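Local coordinates for DNA mismatch repair protein MutS (Thermus aquaticus, PDB 1EWQ) that probably carries out the recognition of mismatched base pairs in DNA mismatch repair and has a weak ATPase activity, at residues Q19-E22 / L23-Q26; L225-A228 / Q229-G233; V419-F422 / L423-E427; E480-E483 / K484-V488; Y244-A248 / F249-P253. One frame throughout, in Å; residues are numbered along the deposited sequence.

Interaction 1 (Q19-E22 / L23-Q26); sequences QYVE and LRDQ
V21 meets R24 and D25 in a local contact one helical turn long, near the C-terminal end of helix 15-26 in the region of MutS domain I. The backbone evidence is helical: D25 N donates to V21 O at 3.2 Å with an angle of 178°, and R24 N donates to Y20 O at 3.0 Å. CG of R24 stands anti to its own N (chi1 -176°), and a bend at chi3 then brings NH2 to 3.3 Å from V21 CG1, with the valine over one guanidinium face. R24 CD lies obliquely to the Y20 ring, 4.2 Å from OH, and that hydroxyl is hydrogen-bonded to F43 N. Within 23-26, R24 NH2 donates to D25 OD2 at 3.1 Å and 168°, close to the guanidinium plane and on the syn side of the carboxylate, though somewhat out of its plane. OD2 also lies 2.9 Å from V21 O, two acceptors brought together. The salt bridge probably offsets that unfavourable approach, although R24 NE is buried without a partner in the model.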
loop_
_atom_site.group_PDB
_atom_site.type_symbol
_atom_site.label_atom_id
_atom_site.label_comp_id
_atom_site.label_asym_id
_atom_site.label_seq_id
_atom_site.Cartn_x
_atom_site.Cartn_y
_atom_site.Cartn_z
ATOM N N GLN C 19 6.155 37.494 0.526
ATOM C CA GLN C 19 5.044 37.234 1.427
ATOM C C GLN C 19 4.965 35.725 1.642
ATOM O O GLN C 19 4.682 35.258 2.746
ATOM C CB GLN C 19 3.750 37.757 0.796
ATOM C CG GLN C 19 2.498 37.540 1.617
ATOM C CD GLN C 19 1.262 38.096 0.941
ATOM O OE1 GLN C 19 0.941 37.725 -0.187
ATOM N NE2 GLN C 19 0.561 38.992 1.630
ATOM N N TYR C 20 5.240 34.973 0.578
ATOM C CA TYR C 20 5.214 33.510 0.597
ATOM C C TYR C 20 6.336 32.898 1.439
ATOM O O TYR C 20 6.087 32.124 2.368
ATOM C CB TYR C 20 5.314 32.981 -0.839
ATOM C CG TYR C 20 5.704 31.521 -0.949
ATOM C CD1 TYR C 20 4.820 30.510 -0.574
ATOM C CD2 TYR C 20 6.962 31.155 -1.417
ATOM C CE1 TYR C 20 5.182 29.165 -0.665
ATOM C CE2 TYR C 20 7.335 29.814 -1.512
ATOM C CZ TYR C 20 6.440 28.826 -1.135
ATOM O OH TYR C 20 6.806 27.505 -1.229
ATOM N N VAL C 21 7.571 33.241 1.086
ATOM C CA VAL C 21 8.756 32.739 1.768
ATOM C C VAL C 21 8.776 33.082 3.255
ATOM O O VAL C 21 9.273 32.303 4.067
ATOM C CB VAL C 21 10.040 33.282 1.085
ATOM C CG1 VAL C 21 11.264 33.019 1.954
ATOM C CG2 VAL C 21 10.218 32.618 -0.277
ATOM N N GLU C 22 8.229 34.241 3.607
ATOM C CA GLU C 22 8.186 34.687 4.997
ATOM C C GLU C 22 7.360 33.726 5.848
ATOM O O GLU C 22 7.802 33.287 6.911
ATOM C CB GLU C 22 7.568 36.083 5.086
ATOM C CG GLU C 22 8.043 36.894 6.272
ATOM C CD GLU C 22 9.445 37.439 6.070
ATOM O OE1 GLU C 22 9.639 38.237 5.121
ATOM O OE2 GLU C 22 10.352 37.068 6.853
ATOM N N LEU C 23 6.157 33.410 5.374
ATOM C CA LEU C 23 5.264 32.498 6.082
ATOM C C LEU C 23 5.849 31.091 6.112
ATOM O O LEU C 23 5.872 30.440 7.158
ATOM C CB LEU C 23 3.891 32.461 5.401
ATOM C CG LEU C 23 3.086 33.762 5.364
ATOM C CD1 LEU C 23 1.864 33.590 4.477
ATOM C CD2 LEU C 23 2.676 34.148 6.773
ATOM N N ARG C 24 6.327 30.636 4.959
ATOM C CA ARG C 24 6.903 29.305 4.826
ATOM C C ARG C 24 7.891 28.969 5.934
ATOM O O ARG C 24 7.717 27.984 6.651
ATOM C CB ARG C 24 7.597 29.168 3.471
ATOM C CG ARG C 24 8.157 27.788 3.196
ATOM C CD ARG C 24 9.237 27.863 2.138
ATOM N NE ARG C 24 10.299 28.772 2.560
ATOM C CZ ARG C 24 11.359 29.099 1.826
ATOM N NH1 ARG C 24 11.517 28.591 0.608
ATOM N NH2 ARG C 24 12.265 29.938 2.314
ATOM N N ASP C 25 8.931 29.785 6.066
ATOM C CA ASP C 25 9.960 29.559 7.079
ATOM C C ASP C 25 9.416 29.504 8.502
ATOM O O ASP C 25 10.046 28.935 9.387
ATOM C CB ASP C 25 11.046 30.634 6.976
ATOM C CG ASP C 25 11.849 30.528 5.690
ATOM O OD1 ASP C 25 12.393 29.436 5.414
ATOM O OD2 ASP C 25 11.939 31.535 4.956
ATOM N N GLN C 26 8.246 30.096 8.716
ATOM C CA GLN C 26 7.621 30.081 10.031
ATOM C C GLN C 26 7.116 28.690 10.410
ATOM O O GLN C 26 6.913 28.412 11.587
ATOM C CB GLN C 26 6.455 31.072 10.072
ATOM C CG GLN C 26 6.883 32.518 10.157
ATOM C CD GLN C 26 5.714 33.474 10.055
ATOM O OE1 GLN C 26 4.666 33.262 10.670
ATOM N NE2 GLN C 26 5.890 34.547 9.289
#

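Interaction 2 (L225-A228 / Q229-G233); sequences LAYA and QRTQG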
loop_
_atom_site.group_PDB
_atom_site.type_symbol
_atom_site.label_atom_id
_atom_site.label_comp_id
_atom_site.label_asym_id
_atom_site.label_seq_id
_atom_site.Cartn_x
_atom_site.Cartn_y
_atom_site.Cartn_z
ATOM N N LEU C 225 -2.767 21.311 24.445
ATOM C CA LEU C 225 -3.382 22.619 24.272
ATOM C C LEU C 225 -2.560 23.580 23.415
ATOM O O LEU C 225 -3.114 24.310 22.592
ATOM C CB LEU C 225 -3.678 23.250 25.638
ATOM C CG LEU C 225 -4.812 22.584 26.430
ATOM C CD1 LEU C 225 -4.885 23.168 27.830
ATOM C CD2 LEU C 225 -6.138 22.778 25.695
ATOM N N ALA C 226 -1.245 23.580 23.594
ATOM C CA ALA C 226 -0.397 24.474 22.816
ATOM C C ALA C 226 -0.409 24.043 21.359
ATOM O O ALA C 226 -0.525 24.873 20.456
ATOM C CB ALA C 226 1.030 24.457 23.356
ATOM N N TYR C 227 -0.300 22.739 21.130
ATOM C CA TYR C 227 -0.286 22.208 19.773
ATOM C C TYR C 227 -1.623 22.397 19.038
ATOM O O TYR C 227 -1.654 22.934 17.938
ATOM C CB TYR C 227 0.090 20.723 19.803
ATOM C CG TYR C 227 0.500 20.164 18.461
ATOM C CD1 TYR C 227 1.735 20.487 17.897
ATOM C CD2 TYR C 227 -0.358 19.330 17.740
ATOM C CE1 TYR C 227 2.107 19.999 16.652
ATOM C CE2 TYR C 227 0.005 18.831 16.485
ATOM C CZ TYR C 227 1.239 19.174 15.950
ATOM O OH TYR C 227 1.598 18.702 14.709
ATOM N N ALA C 228 -2.722 21.967 19.650
ATOM C CA ALA C 228 -4.037 22.074 19.017
ATOM C C ALA C 228 -4.540 23.502 18.815
ATOM O O ALA C 228 -5.217 23.779 17.831
ATOM C CB ALA C 228 -5.064 21.268 19.809
ATOM N N GLN C 229 -4.227 24.407 19.736
ATOM C CA GLN C 229 -4.674 25.788 19.592
ATOM C C GLN C 229 -3.970 26.407 18.393
ATOM O O GLN C 229 -4.524 27.244 17.687
ATOM C CB GLN C 229 -4.401 26.569 20.885
ATOM C CG GLN C 229 -5.158 25.943 22.063
ATOM C CD GLN C 229 -5.034 26.694 23.384
ATOM O OE1 GLN C 229 -3.941 27.094 23.802
ATOM N NE2 GLN C 229 -6.168 26.858 24.064
ATOM N N ARG C 230 -2.747 25.960 18.153
ATOM C CA ARG C 230 -1.968 26.435 17.024
ATOM C C ARG C 230 -2.624 25.939 15.737
ATOM O O ARG C 230 -2.944 26.730 14.852
ATOM C CB ARG C 230 -0.544 25.889 17.123
ATOM C CG ARG C 230 0.485 26.537 16.205
ATOM C CD ARG C 230 1.841 25.858 16.405
ATOM N NE ARG C 230 2.062 25.589 17.827
ATOM C CZ ARG C 230 3.079 24.894 18.337
ATOM N NH1 ARG C 230 4.019 24.375 17.551
ATOM N NH2 ARG C 230 3.136 24.703 19.650
ATOM N N THR C 231 -2.840 24.628 15.642
ATOM C CA THR C 231 -3.443 24.048 14.446
ATOM C C THR C 231 -4.843 24.591 14.200
ATOM O O THR C 231 -5.179 24.980 13.081
ATOM C CB THR C 231 -3.524 22.492 14.520
ATOM O OG1 THR C 231 -4.439 22.095 15.550
ATOM C CG2 THR C 231 -2.156 21.896 14.810
ATOM N N GLN C 232 -5.654 24.631 15.250
ATOM C CA GLN C 232 -7.025 25.116 15.128
ATOM C C GLN C 232 -7.058 26.591 14.743
ATOM O O GLN C 232 -8.062 27.085 14.233
ATOM C CB GLN C 232 -7.775 24.898 16.446
ATOM C CG GLN C 232 -9.293 24.785 16.314
ATOM C CD GLN C 232 -9.966 26.111 16.015
ATOM O OE1 GLN C 232 -9.771 27.095 16.734
ATOM N NE2 GLN C 232 -10.770 26.144 14.955
ATOM N N GLY C 233 -5.951 27.287 14.972
ATOM C CA GLY C 233 -5.899 28.700 14.647
ATOM C C GLY C 233 -6.719 29.548 15.603
ATOM O O GLY C 233 -7.154 30.641 15.242
#
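With T231 chi1 at 67°, OG1 sits between the backbone N and the carbonyl carbon and turns back to A228, while CG2, lying beside N, faces Y227. The Y227 ring is brought to the same flank by a chi1 of -164°; T231 CG2 lies over one of its faces, 4.1 Å from CE2. OG1 donates to A228 O at 2.9 Å. That oxygen also accepts from Q232 N at 2.8 Å, and both donors approach from the same face of the carbonyl plane, so two bonds grip one acceptor. T231 N donates to Y227 O at 3.1 Å, in the carbonyl plane. R230 folds back over the preceding turn, one face of its guanidinium lying against Y227 CA. Outside the turn, T231 makes backbone hydrogen bonds with L115 of strand 110-116, and Q232 O accepts from R343. G233, at a phi of 72°, ends helix 215-232: its N makes weak bonds to Q229 O and R230 O, the signature of a Schellman motif.

Interaction 3 (V419-F422 / L423-E427); sequences VAYF and LELEE
Apolar contact is made chiefly by Y421 and L425, one turn apart, whose side chains run side by side and point the same way. Both carry CG anti to the backbone N (chi1 168° and -170°), which places Y421 CE2 4.2 Å from L425 CD2 and Y421 OH 4.0 Å from L425 CD1. The hydroxyl is thereby buried, with no polar partner in the model. Y421 also sets CD2 3.8 Å above the centre of the F422 ring, which in addition stacks with Y448. These residues belong to the long helix 406-433 in the region of MutS domain III; another long helix, 479-511, packs on Y421, F422 and L425, and the four-stranded antiparallel sheet 439-477 is inserted between the two along the chain. Polar contact across the turn is backbone bonding: E424 N to A420 O at 3.0 Å, L425 N to Y421 O at 2.9 Å and E426 N to F422 O at 3.1 Å. Among the acids, E424 lays OE2 3.9 Å from A420 CB, whereas E426 accepts from V440 N and pairs with R430.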
loop_
_atom_site.group_PDB
_atom_site.type_symbol
_atom_site.label_atom_id
_atom_site.label_comp_id
_atom_site.label_asym_id
_atom_site.label_seq_id
_atom_site.Cartn_x
_atom_site.Cartn_y
_atom_site.Cartn_z
ATOM N N VAL C 419 -32.696 41.686 -14.846
ATOM C CA VAL C 419 -32.492 40.661 -15.861
ATOM C C VAL C 419 -33.628 40.667 -16.885
ATOM O O VAL C 419 -33.409 40.402 -18.065
ATOM C CB VAL C 419 -32.378 39.256 -15.212
ATOM C CG1 VAL C 419 -32.336 38.172 -16.285
ATOM C CG2 VAL C 419 -31.120 39.187 -14.364
ATOM N N ALA C 420 -34.838 40.975 -16.436
ATOM C CA ALA C 420 -35.987 41.013 -17.334
ATOM C C ALA C 420 -35.757 42.079 -18.402
ATOM O O ALA C 420 -36.131 41.908 -19.565
ATOM C CB ALA C 420 -37.254 41.324 -16.551
ATOM N N TYR C 421 -35.135 43.179 -17.988
ATOM C CA TYR C 421 -34.837 44.282 -18.884
ATOM C C TYR C 421 -34.171 43.799 -20.168
ATOM O O TYR C 421 -34.588 44.162 -21.267
ATOM C CB TYR C 421 -33.905 45.278 -18.200
ATOM C CG TYR C 421 -33.325 46.298 -19.155
ATOM C CD1 TYR C 421 -34.024 47.459 -19.474
ATOM C CD2 TYR C 421 -32.081 46.090 -19.756
ATOM C CE1 TYR C 421 -33.501 48.389 -20.364
ATOM C CE2 TYR C 421 -31.551 47.011 -20.648
ATOM C CZ TYR C 421 -32.266 48.160 -20.946
ATOM O OH TYR C 421 -31.752 49.077 -21.828
ATOM N N PHE C 422 -33.127 42.987 -20.027
ATOM C CA PHE C 422 -32.406 42.492 -21.192
ATOM C C PHE C 422 -33.253 41.611 -22.096
ATOM O O PHE C 422 -33.119 41.660 -23.321
ATOM C CB PHE C 422 -31.139 41.753 -20.759
ATOM C CG PHE C 422 -30.112 42.647 -20.130
ATOM C CD1 PHE C 422 -29.918 42.650 -18.752
ATOM C CD2 PHE C 422 -29.360 43.519 -20.914
ATOM C CE1 PHE C 422 -28.991 43.510 -18.166
ATOM C CE2 PHE C 422 -28.431 44.382 -20.337
ATOM C CZ PHE C 422 -28.248 44.378 -18.960
ATOM N N LEU C 423 -34.131 40.818 -21.495
ATOM C CA LEU C 423 -34.997 39.943 -22.265
ATOM C C LEU C 423 -35.929 40.788 -23.123
ATOM O O LEU C 423 -36.195 40.463 -24.280
ATOM C CB LEU C 423 -35.818 39.055 -21.331
ATOM C CG LEU C 423 -36.569 37.899 -21.990
ATOM C CD1 LEU C 423 -35.579 36.955 -22.654
ATOM C CD2 LEU C 423 -37.374 37.162 -20.936
ATOM N N GLU C 424 -36.421 41.880 -22.546
ATOM C CA GLU C 424 -37.316 42.790 -23.252
ATOM C C GLU C 424 -36.548 43.536 -24.334
ATOM O O GLU C 424 -37.083 43.812 -25.404
ATOM C CB GLU C 424 -37.923 43.795 -22.275
ATOM C CG GLU C 424 -39.028 43.225 -21.402
ATOM C CD GLU C 424 -39.166 43.958 -20.080
ATOM O OE1 GLU C 424 -38.926 45.189 -20.043
ATOM O OE2 GLU C 424 -39.522 43.301 -19.075
ATOM N N LEU C 425 -35.293 43.865 -24.049
ATOM C CA LEU C 425 -34.471 44.576 -25.010
ATOM C C LEU C 425 -34.312 43.748 -26.287
ATOM O O LEU C 425 -34.424 44.274 -27.391
ATOM C CB LEU C 425 -33.095 44.873 -24.412
ATOM C CG LEU C 425 -32.207 45.820 -25.217
ATOM C CD1 LEU C 425 -32.821 47.209 -25.176
ATOM C CD2 LEU C 425 -30.788 45.836 -24.653
ATOM N N GLU C 426 -34.056 42.452 -26.136
ATOM C CA GLU C 426 -33.881 41.580 -27.293
ATOM C C GLU C 426 -35.096 41.655 -28.204
ATOM O O GLU C 426 -34.964 41.650 -29.427
ATOM C CB GLU C 426 -33.674 40.123 -26.865
ATOM C CG GLU C 426 -33.315 39.215 -28.036
ATOM C CD GLU C 426 -33.167 37.759 -27.648
ATOM O OE1 GLU C 426 -34.198 37.080 -27.469
ATOM O OE2 GLU C 426 -32.016 37.296 -27.519
ATOM N N GLU C 427 -36.276 41.728 -27.596
ATOM C CA GLU C 427 -37.521 41.787 -28.345
ATOM C C GLU C 427 -37.759 43.159 -28.975
ATOM O O GLU C 427 -38.259 43.254 -30.093
ATOM C CB GLU C 427 -38.693 41.410 -27.438
ATOM C CG GLU C 427 -39.941 41.075 -28.216
ATOM C CD GLU C 427 -39.658 40.110 -29.363
ATOM O OE1 GLU C 427 -39.299 38.938 -29.092
ATOM O OE2 GLU C 427 -39.783 40.533 -30.537
#

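Interaction 4 (E480-E483 / K484-V488); sequences EMKE and KEREV
M481 (a selenomethionine) accepts from E485 in the shortest of four successive backbone bonds along helix 479-511: E485 N to M481 O is 2.7 Å, at 166°. R486 N donates to K482 O and E487 N to E483 O, each at 3.2 Å, while K484 N to E480 O is weak. A water links one pair of charged ends: it accepts from K484 NZ at 3.0 Å and donates to E483 OE2 at 3.3 Å, bridging groups that do not touch directly. Other carboxylates turn to partners beyond the turn, E485 OE1 to Y448 N and E487 OE2 to R490. K482 and R486 meet otherwise. The lysine's CG lies over the centre of one guanidinium face, though the modelled approach is too close for its exact fit to be trusted. With bends at chi3 (52°) and chi4 (-76°), K482 NZ lies 5.3 Å from R486 NH2. The lysine thus offers methylenes to the guanidinium face while its ammonium stands off, and that separation probably limits the repulsion between the like charges.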
loop_
_atom_site.group_PDB
_atom_site.type_symbol
_atom_site.label_atom_id
_atom_site.label_comp_id
_atom_site.label_asym_id
_atom_site.label_seq_id
_atom_site.Cartn_x
_atom_site.Cartn_y
_atom_site.Cartn_z
ATOM N N GLU C 480 -27.938 52.536 -23.227
ATOM C CA GLU C 480 -28.890 52.140 -22.188
ATOM C C GLU C 480 -28.457 50.876 -21.447
ATOM O O GLU C 480 -28.714 50.724 -20.253
ATOM C CB GLU C 480 -30.268 51.898 -22.815
ATOM C CG GLU C 480 -31.329 52.944 -22.492
ATOM C CD GLU C 480 -31.913 52.793 -21.093
ATOM O OE1 GLU C 480 -31.194 53.067 -20.102
ATOM O OE2 GLU C 480 -33.097 52.392 -20.987
HETATM N N MSE C 481 -27.802 49.974 -22.171
HETATM C CA MSE C 481 -27.345 48.702 -21.622
HETATM C C MSE C 481 -26.217 48.821 -20.616
HETATM O O MSE C 481 -26.229 48.163 -19.581
HETATM C CB MSE C 481 -26.884 47.795 -22.752
HETATM C CG MSE C 481 -27.969 47.418 -23.717
HETATM SE SE MSE C 481 -27.186 46.450 -25.160
HETATM C CE MSE C 481 -26.641 44.860 -24.209
ATOM N N LYS C 482 -25.226 49.635 -20.952
ATOM C CA LYS C 482 -24.079 49.842 -20.088
ATOM C C LYS C 482 -24.570 50.193 -18.688
ATOM O O LYS C 482 -24.080 49.660 -17.689
ATOM C CB LYS C 482 -23.208 50.962 -20.666
ATOM C CG LYS C 482 -21.981 51.330 -19.845
ATOM C CD LYS C 482 -20.989 52.199 -20.641
ATOM C CE LYS C 482 -21.640 53.427 -21.294
ATOM N NZ LYS C 482 -22.445 53.099 -22.521
ATOM N N GLU C 483 -25.557 51.080 -18.629
ATOM C CA GLU C 483 -26.138 51.509 -17.364
ATOM C C GLU C 483 -26.751 50.330 -16.627
ATOM O O GLU C 483 -26.421 50.069 -15.468
ATOM C CB GLU C 483 -27.226 52.551 -17.615
ATOM C CG GLU C 483 -28.004 52.948 -16.370
ATOM C CD GLU C 483 -29.344 53.567 -16.707
ATOM O OE1 GLU C 483 -29.354 54.569 -17.455
ATOM O OE2 GLU C 483 -30.383 53.049 -16.230
ATOM N N LYS C 484 -27.659 49.634 -17.308
ATOM C CA LYS C 484 -28.344 48.482 -16.736
ATOM C C LYS C 484 -27.395 47.379 -16.299
ATOM O O LYS C 484 -27.588 46.771 -15.248
ATOM C CB LYS C 484 -29.353 47.922 -17.736
ATOM C CG LYS C 484 -30.663 48.676 -17.750
ATOM C CD LYS C 484 -31.369 48.517 -16.415
ATOM C CE LYS C 484 -32.732 49.180 -16.417
ATOM N NZ LYS C 484 -33.465 48.889 -15.150
ATOM N N GLU C 485 -26.373 47.118 -17.102
ATOM C CA GLU C 485 -25.412 46.083 -16.752
ATOM C C GLU C 485 -24.821 46.387 -15.378
ATOM O O GLU C 485 -24.906 45.565 -14.469
ATOM C CB GLU C 485 -24.297 46.007 -17.788
ATOM C CG GLU C 485 -23.252 44.960 -17.459
ATOM C CD GLU C 485 -22.177 44.859 -18.514
ATOM O OE1 GLU C 485 -22.532 44.660 -19.689
ATOM O OE2 GLU C 485 -20.981 44.975 -18.169
ATOM N N ARG C 486 -24.231 47.574 -15.240
ATOM C CA ARG C 486 -23.623 48.011 -13.982
ATOM C C ARG C 486 -24.583 47.862 -12.807
ATOM O O ARG C 486 -24.158 47.650 -11.671
ATOM C CB ARG C 486 -23.185 49.477 -14.084
ATOM C CG ARG C 486 -22.020 49.723 -15.027
ATOM C CD ARG C 486 -22.034 51.162 -15.536
ATOM N NE ARG C 486 -20.914 51.450 -16.434
ATOM C CZ ARG C 486 -20.847 52.523 -17.219
ATOM N NH1 ARG C 486 -21.841 53.405 -17.218
ATOM N NH2 ARG C 486 -19.790 52.719 -18.001
ATOM N N GLU C 487 -25.874 47.987 -13.088
ATOM C CA GLU C 487 -26.902 47.866 -12.066
ATOM C C GLU C 487 -27.002 46.412 -11.607
ATOM O O GLU C 487 -26.936 46.124 -10.417
ATOM C CB GLU C 487 -28.248 48.338 -12.631
ATOM C CG GLU C 487 -29.426 48.279 -11.664
ATOM C CD GLU C 487 -29.199 49.098 -10.404
ATOM O OE1 GLU C 487 -28.326 49.998 -10.421
ATOM O OE2 GLU C 487 -29.904 48.849 -9.399
ATOM N N VAL C 488 -27.159 45.502 -12.562
ATOM C CA VAL C 488 -27.264 44.084 -12.262
ATOM C C VAL C 488 -26.058 43.622 -11.448
ATOM O O VAL C 488 -26.198 42.843 -10.506
ATOM C CB VAL C 488 -27.378 43.256 -13.566
ATOM C CG1 VAL C 488 -27.049 41.800 -13.305
ATOM C CG2 VAL C 488 -28.794 43.372 -14.120
HETATM O O HOH W 1 -31.627 50.976 -13.989
#

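Interaction 5 (Y244-A248 / F249-P253); sequences YDPGA and FMRLP. With EDO (1,2-ethanediol), chain G.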
loop_
_atom_site.group_PDB
_atom_site.type_symbol
_atom_site.label_atom_id
_atom_site.label_comp_id
_atom_site.label_asym_id
_atom_site.label_seq_id
_atom_site.Cartn_x
_atom_site.Cartn_y
_atom_site.Cartn_z
ATOM N N TYR C 244 -8.563 10.317 34.663
ATOM C CA TYR C 244 -9.126 9.010 34.988
ATOM C C TYR C 244 -8.140 8.002 35.570
ATOM O O TYR C 244 -6.950 8.288 35.728
ATOM C CB TYR C 244 -9.815 8.420 33.744
ATOM C CG TYR C 244 -8.880 8.037 32.616
ATOM C CD1 TYR C 244 -8.431 6.725 32.480
ATOM C CD2 TYR C 244 -8.435 8.988 31.687
ATOM C CE1 TYR C 244 -7.564 6.361 31.454
ATOM C CE2 TYR C 244 -7.560 8.635 30.653
ATOM C CZ TYR C 244 -7.137 7.318 30.550
ATOM O OH TYR C 244 -6.296 6.939 29.542
ATOM N N ASP C 245 -8.658 6.824 35.902
ATOM C CA ASP C 245 -7.852 5.757 36.467
ATOM C C ASP C 245 -8.067 4.456 35.703
ATOM O O ASP C 245 -9.124 3.842 35.799
ATOM C CB ASP C 245 -8.212 5.552 37.936
ATOM C CG ASP C 245 -7.410 4.441 38.584
ATOM O OD1 ASP C 245 -6.490 3.880 37.934
ATOM O OD2 ASP C 245 -7.703 4.132 39.757
ATOM N N PRO C 246 -7.056 4.019 34.932
ATOM C CA PRO C 246 -7.171 2.776 34.161
ATOM C C PRO C 246 -7.341 1.569 35.075
ATOM O O PRO C 246 -7.902 0.549 34.678
ATOM C CB PRO C 246 -5.870 2.744 33.362
ATOM C CG PRO C 246 -4.907 3.486 34.255
ATOM C CD PRO C 246 -5.742 4.649 34.723
ATOM N N GLY C 247 -6.882 1.710 36.312
ATOM C CA GLY C 247 -7.005 0.625 37.269
ATOM C C GLY C 247 -8.451 0.374 37.656
ATOM O O GLY C 247 -8.771 -0.648 38.256
ATOM N N ALA C 248 -9.333 1.306 37.313
ATOM C CA ALA C 248 -10.743 1.170 37.644
ATOM C C ALA C 248 -11.520 0.399 36.577
ATOM O O ALA C 248 -12.723 0.206 36.699
ATOM C CB ALA C 248 -11.364 2.554 37.853
ATOM N N PHE C 249 -10.826 -0.034 35.531
ATOM C CA PHE C 249 -11.462 -0.783 34.458
ATOM C C PHE C 249 -10.702 -2.072 34.185
ATOM O O PHE C 249 -9.648 -2.324 34.763
ATOM C CB PHE C 249 -11.501 0.051 33.170
ATOM C CG PHE C 249 -12.143 1.393 33.336
ATOM C CD1 PHE C 249 -11.367 2.521 33.611
ATOM C CD2 PHE C 249 -13.523 1.534 33.228
ATOM C CE1 PHE C 249 -11.962 3.772 33.776
ATOM C CE2 PHE C 249 -14.124 2.775 33.390
ATOM C CZ PHE C 249 -13.342 3.900 33.665
HETATM N N MSE C 250 -11.241 -2.897 33.301
HETATM C CA MSE C 250 -10.562 -4.135 32.953
HETATM C C MSE C 250 -9.301 -3.809 32.164
HETATM O O MSE C 250 -9.326 -3.007 31.228
HETATM C CB MSE C 250 -11.451 -5.029 32.097
HETATM C CG MSE C 250 -10.756 -6.316 31.680
HETATM SE SE MSE C 250 -11.640 -7.213 30.221
HETATM C CE MSE C 250 -12.996 -8.119 31.192
ATOM N N ARG C 251 -8.201 -4.441 32.544
ATOM C CA ARG C 251 -6.932 -4.246 31.859
ATOM C C ARG C 251 -6.931 -5.042 30.545
ATOM O O ARG C 251 -7.266 -6.233 30.531
ATOM C CB ARG C 251 -5.783 -4.744 32.739
ATOM C CG ARG C 251 -5.645 -4.052 34.089
ATOM C CD ARG C 251 -5.043 -2.677 33.910
ATOM N NE ARG C 251 -4.696 -2.047 35.179
ATOM C CZ ARG C 251 -3.904 -0.981 35.291
ATOM N NH1 ARG C 251 -3.368 -0.417 34.210
ATOM N NH2 ARG C 251 -3.647 -0.483 36.491
ATOM N N LEU C 252 -6.547 -4.380 29.454
ATOM C CA LEU C 252 -6.455 -5.013 28.137
ATOM C C LEU C 252 -5.119 -4.656 27.471
ATOM O O LEU C 252 -5.051 -3.767 26.623
ATOM C CB LEU C 252 -7.607 -4.568 27.234
ATOM C CG LEU C 252 -9.017 -5.036 27.608
ATOM C CD1 LEU C 252 -10.022 -4.381 26.667
ATOM C CD2 LEU C 252 -9.110 -6.546 27.525
ATOM N N PRO C 253 -4.038 -5.341 27.865
ATOM C CA PRO C 253 -2.714 -5.079 27.290
ATOM C C PRO C 253 -2.754 -5.120 25.766
ATOM O O PRO C 253 -3.655 -5.717 25.175
ATOM C CB PRO C 253 -1.859 -6.210 27.863
ATOM C CG PRO C 253 -2.472 -6.450 29.194
ATOM C CD PRO C 253 -3.965 -6.390 28.896
HETATM C C1 EDO G . -4.415 -2.245 30.342
HETATM O O1 EDO G . -3.154 -2.570 30.975
HETATM C C2 EDO G . -4.214 -1.184 29.295
HETATM O O2 EDO G . -4.884 -1.571 28.109
HETATM O O HOH W 2 -7.643 -0.361 32.170
#
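R251 reaches back over P246 and G247 of the short 3-10 turn 246-248. CB lies 3.7 Å from C1 of an ethanediol molecule, probably a crystallisation additive, whose O2 donates to L252 O. The chain bends at chi2 (-75°), and CD comes 3.5 Å from ethanediol O1, an atom that also lies at the guanidinium edge, near its plane. NE passes beside G247 CA. The guanidinium then lies flat over the backbone: P246 C is 4.3 Å from its plane, over the centre, and G247 N faces it nearer the rim. At the tips, NH1 is 4.1 Å from P246 CB and NH2 is 3.6 Å from G247 CA.

The turn beneath is fastened by its own bonds. D245 OD1 accepts from G247 N at 2.7 Å, met from above the carboxylate plane, which makes an Asx turn. F249 N donates to P246 O at 3.1 Å and 161°, from above the carbonyl plane, and a water donates to the same oxygen as well as to M250 O. The F249 ring brings CD1 to 3.4 Å from D245 O and meets H294 edge-to-face. Backbone bonds tie R251 to D620 and I622. The arginine thus meets the turn by the face of its cation rather than by hydrogen bonds, and D245, with its charged oxygens beyond contact, can add at most a longer-range attraction.

How the interactions relate
Along the chain the order is interaction 1, 2, 5, 3, 4. Interactions 1 and 2 lie on helices 15-26 and 215-232, with centres about 19 Å apart and no touch. Interaction 5 occupies the loop between strand 242-243 and helix 254-259, its centre about 29 Å from that of interaction 2. Interactions 3 and 4 share the MutS domain III region, centres about 12 Å apart, and touch: Y421 OH is 3.3 Å from E480 CB, and L425 CD2 is 3.4 Å from M481 CG. Their two long helices therefore pack together; their centres are about 75 and 72 Å from that of interaction 5. The contacts thus sample separate parts of a long chain, interaction 1 lying about 5 Å from the DNA between nearest atoms.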